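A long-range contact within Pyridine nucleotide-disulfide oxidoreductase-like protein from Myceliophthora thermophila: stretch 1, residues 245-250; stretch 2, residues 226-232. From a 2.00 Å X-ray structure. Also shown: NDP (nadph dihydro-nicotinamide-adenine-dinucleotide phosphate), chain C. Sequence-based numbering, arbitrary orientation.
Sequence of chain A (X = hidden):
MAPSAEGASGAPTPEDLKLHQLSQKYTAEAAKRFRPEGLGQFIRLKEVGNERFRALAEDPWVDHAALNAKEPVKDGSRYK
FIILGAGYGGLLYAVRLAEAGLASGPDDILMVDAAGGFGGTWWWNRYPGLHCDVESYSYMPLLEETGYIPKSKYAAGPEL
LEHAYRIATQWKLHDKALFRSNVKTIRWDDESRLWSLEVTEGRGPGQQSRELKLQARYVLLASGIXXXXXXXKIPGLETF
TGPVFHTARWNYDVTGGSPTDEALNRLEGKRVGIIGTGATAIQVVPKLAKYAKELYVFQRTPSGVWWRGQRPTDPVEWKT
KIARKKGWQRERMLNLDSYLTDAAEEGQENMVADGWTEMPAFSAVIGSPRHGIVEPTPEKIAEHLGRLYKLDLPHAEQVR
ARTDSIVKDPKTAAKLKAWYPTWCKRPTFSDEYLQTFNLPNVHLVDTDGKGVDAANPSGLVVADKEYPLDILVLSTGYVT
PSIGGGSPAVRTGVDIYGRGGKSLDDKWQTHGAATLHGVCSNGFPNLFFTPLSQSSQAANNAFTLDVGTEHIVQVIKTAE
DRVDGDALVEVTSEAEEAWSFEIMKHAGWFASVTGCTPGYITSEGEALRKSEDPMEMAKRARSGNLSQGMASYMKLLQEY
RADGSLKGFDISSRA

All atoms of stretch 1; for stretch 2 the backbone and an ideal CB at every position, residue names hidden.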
# COMPACT_ATOMS: atom_id res chain seq x y z
N PHE A 245 -8.89 8.29 18.01
CA PHE A 245 -8.43 8.66 16.72
C PHE A 245 -7.71 7.51 16.07
O PHE A 245 -7.30 6.58 16.76
CB PHE A 245 -7.57 9.95 16.73
CG PHE A 245 -6.45 9.94 17.70
CD1 PHE A 245 -5.19 9.47 17.33
CD2 PHE A 245 -6.63 10.46 18.98
CE1 PHE A 245 -4.15 9.50 18.23
CE2 PHE A 245 -5.61 10.47 19.87
CZ PHE A 245 -4.36 10.00 19.50
N HIS A 246 -7.62 7.55 14.74
CA HIS A 246 -6.91 6.52 13.98
C HIS A 246 -5.52 7.07 13.70
O HIS A 246 -5.30 8.26 13.62
CB HIS A 246 -7.74 6.12 12.73
CG HIS A 246 -7.29 4.84 12.05
ND1 HIS A 246 -6.12 4.76 11.34
CD2 HIS A 246 -7.93 3.66 11.85
CE1 HIS A 246 -6.00 3.55 10.81
NE2 HIS A 246 -7.10 2.87 11.08
N THR A 247 -4.52 6.21 13.66
CA THR A 247 -3.16 6.64 13.41
C THR A 247 -2.99 7.38 12.09
O THR A 247 -2.10 8.23 11.89
CB THR A 247 -2.23 5.38 13.41
OG1 THR A 247 -2.71 4.37 12.49
CG2 THR A 247 -2.25 4.73 14.79
N ALA A 248 -3.82 6.97 11.12
CA ALA A 248 -3.80 7.59 9.77
C ALA A 248 -4.47 8.99 9.78
O ALA A 248 -4.35 9.76 8.84
CB ALA A 248 -4.46 6.66 8.78
N ARG A 249 -5.18 9.31 10.87
CA ARG A 249 -5.66 10.70 11.07
C ARG A 249 -5.30 11.21 12.51
O ARG A 249 -6.22 11.46 13.36
CB ARG A 249 -7.16 10.76 10.77
CG ARG A 249 -7.60 10.11 9.47
CD ARG A 249 -7.35 11.01 8.23
NE ARG A 249 -7.88 10.37 6.97
CZ ARG A 249 -7.25 9.48 6.21
NH1 ARG A 249 -6.07 9.05 6.54
NH2 ARG A 249 -7.82 9.00 5.09
N TRP A 250 -3.98 11.37 12.75
CA TRP A 250 -3.50 11.62 14.11
C TRP A 250 -4.00 12.95 14.70
O TRP A 250 -3.90 13.99 14.08
CB TRP A 250 -2.03 11.67 14.14
CG TRP A 250 -1.44 11.61 15.56
CD1 TRP A 250 -1.01 12.65 16.31
CD2 TRP A 250 -1.19 10.42 16.34
NE1 TRP A 250 -0.51 12.21 17.48
CE2 TRP A 250 -0.62 10.85 17.55
CE3 TRP A 250 -1.40 9.04 16.12
CZ2 TRP A 250 -0.24 9.95 18.56
CZ3 TRP A 250 -1.01 8.14 17.07
CH2 TRP A 250 -0.44 8.59 18.30
N UNK A 226 -3.50 1.50 0.32
CA UNK A 226 -3.75 1.57 1.80
C UNK A 226 -4.25 3.00 2.09
O UNK A 226 -3.48 3.90 2.53
CB UNK A 226 -2.49 1.25 2.61
N UNK A 227 -5.54 3.21 1.77
CA UNK A 227 -6.12 4.54 1.52
C UNK A 227 -7.29 4.90 2.41
O UNK A 227 -7.56 6.06 2.62
CB UNK A 227 -6.57 4.63 0.06
N UNK A 228 -7.95 3.88 2.96
CA UNK A 228 -9.23 4.02 3.64
C UNK A 228 -9.10 3.40 4.99
O UNK A 228 -9.20 2.15 5.09
CB UNK A 228 -10.37 3.38 2.85
N UNK A 229 -8.82 4.22 6.02
CA UNK A 229 -8.60 3.66 7.37
C UNK A 229 -9.80 2.83 7.78
O UNK A 229 -10.92 3.32 7.61
CB UNK A 229 -8.35 4.77 8.40
N UNK A 230 -9.58 1.62 8.32
CA UNK A 230 -10.67 0.81 8.87
C UNK A 230 -10.57 0.70 10.35
O UNK A 230 -9.54 1.04 10.97
CB UNK A 230 -10.68 -0.59 8.25
N UNK A 231 -11.67 0.23 10.92
CA UNK A 231 -11.76 -0.17 12.33
C UNK A 231 -12.51 -1.48 12.42
O UNK A 231 -13.38 -1.79 11.58
CB UNK A 231 -12.45 0.90 13.17
N UNK A 232 -12.16 -2.25 13.44
CA UNK A 232 -12.88 -3.50 13.66
C UNK A 232 -14.26 -3.21 14.21
O UNK A 232 -14.44 -2.18 14.86
CB UNK A 232 -12.11 -4.42 14.61
PA NDP C . -2.28 -3.34 9.79
O1A NDP C . -3.61 -3.71 9.04
O2A NDP C . -0.93 -3.86 9.37
O5B NDP C . -2.55 -3.61 11.35
C5B NDP C . -3.82 -3.47 11.96
C4B NDP C . -3.64 -4.10 13.32
O4B NDP C . -4.89 -4.06 14.06
C3B NDP C . -3.21 -5.57 13.20
O3B NDP C . -2.09 -5.80 14.08
C2B NDP C . -4.49 -6.27 13.58
O2B NDP C . -4.30 -7.63 14.09
C1B NDP C . -5.09 -5.33 14.60
N9A NDP C . -6.52 -5.61 14.79
C8A NDP C . -7.50 -5.71 13.85
N7A NDP C . -8.69 -6.02 14.42
C5A NDP C . -8.40 -6.12 15.74
C6A NDP C . -9.19 -6.46 16.92
N6A NDP C . -10.48 -6.73 16.75
N1A NDP C . -8.56 -6.47 18.11
C2A NDP C . -7.22 -6.20 18.28
N3A NDP C . -6.41 -5.90 17.25
C4A NDP C . -6.98 -5.86 15.99
O3 NDP C . -2.10 -1.76 9.80
PN NDP C . -0.77 -0.81 10.00
O1N NDP C . -1.31 0.65 9.95
O2N NDP C . 0.01 -1.21 11.24
O5D NDP C . 0.16 -1.11 8.71
C5D NDP C . -0.46 -1.01 7.38
C4D NDP C . 0.59 -0.96 6.29
O4D NDP C . 1.31 0.29 6.32
C3D NDP C . 1.71 -1.96 6.60
O3D NDP C . 1.36 -3.40 6.52
C2D NDP C . 2.88 -1.40 5.76
O2D NDP C . 2.72 -1.71 4.34
C1D NDP C . 2.77 0.09 6.11
P2B NDP C . -4.34 -8.87 13.05
O1X NDP C . -5.56 -8.60 12.17
O2X NDP C . -4.59 -10.14 13.84
O3X NDP C . -2.95 -8.94 12.39

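Position 226 lies far from stretch 1, with nothing of it within 5.5 Å of the ideal CB. Stretch 1 sets no demand, and many side chains would suit. The residue is Leu226, whose CD1 comes 3.9 Å from NDP O2D.

At position 227 CA-to-CB points away from stretch 1. What faces it is the carbonyl, whose O lies 3.8 Å from Arg249 NH2, at the edge of the guanidinium and near its plane. That contact belongs to the backbone, so the side chain is little restricted. The residue is Thr227. A water also links the two stretches: it accepts from Arg249 NH1 (2.8 Å to the water O) and donates a weak hydrogen bond to Thr227 O (3.5 Å from the water O).

Position 228 also points away, and stretch 1 offers it nothing. Small or polar side chains would do, among many others. The residue is Asn228, which makes no contact with stretch 1.

Position 229 is the centre of the contact. CA-to-CB points toward stretch 1, and the ideal CB is 3.5 Å from His246 NE2, 4.3 Å from Ala248 CB and 5.2 Å from Arg249 NH1. Stretch 1 offers an imidazole face and a methyl close by, with a guanidinium a little farther off. A compact apolar side chain would suit, such as Ala, Val or Pro. The phi of -55° and psi of 133° are compatible with proline but do not require it. The residue is Pro229. Its CB sits 3.7 Å from the centroid of the His246 ring, 5° off the normal, a CH-pi contact over the face. Its CG packs 4.0 Å from Ala248 CB and lies over one face of the Arg249 guanidinium. Its CD is 3.6 Å from Arg249 NH2.

Position 230 points its CB away. Its carbonyl meets stretch 1 instead: His246 NE2 donates a weak hydrogen bond to this O at 3.1 Å, with an angle of 120°. Stretch 1 places little restriction on the side chain, so many would suit. The residue is Gln230, with its NE2 hydrogen-bonded elsewhere in the structure.

Position 231 points sideways, 5.5 Å from His246 CD2 at the ideal CB. A beta-branched or other apolar group could reach the ring edge. The residue is Val231, with CG1 4.2 Å from His246 CD2.

Position 232 is out of reach of stretch 1. Phi of -73° admits proline among others. The residue is Pro232, whose CB is 3.6 Å from NDP N6A.

Stretch 2 226-232: LTNPQVP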
# COMPACT_ATOMS: atom_id res chain seq x y z
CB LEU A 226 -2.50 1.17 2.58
CG LEU A 226 -2.07 -0.32 2.33
CD1 LEU A 226 -0.55 -0.53 2.54
CD2 LEU A 226 -2.90 -1.31 3.15
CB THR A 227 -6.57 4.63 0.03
OG1 THR A 227 -7.39 3.49 -0.32
CG2 THR A 227 -5.25 4.67 -0.88
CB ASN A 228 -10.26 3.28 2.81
CG ASN A 228 -10.58 4.04 1.54
OD1 ASN A 228 -9.88 3.92 0.48
ND2 ASN A 228 -11.59 4.88 1.65
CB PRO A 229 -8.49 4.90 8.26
CG PRO A 229 -8.18 6.00 7.36
CD PRO A 229 -8.80 5.68 6.04
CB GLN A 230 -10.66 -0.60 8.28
CG GLN A 230 -9.32 -1.35 8.46
CD GLN A 230 -9.36 -2.78 7.95
OE1 GLN A 230 -10.08 -3.12 6.99
NE2 GLN A 230 -8.56 -3.64 8.58
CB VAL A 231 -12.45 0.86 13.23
CG1 VAL A 231 -11.64 2.14 13.19
CG2 VAL A 231 -13.89 1.09 12.80
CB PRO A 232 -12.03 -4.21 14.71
CG PRO A 232 -11.24 -3.12 15.37
CD PRO A 232 -11.23 -1.91 14.55
O HOH W 1 -5.02 7.49 4.47
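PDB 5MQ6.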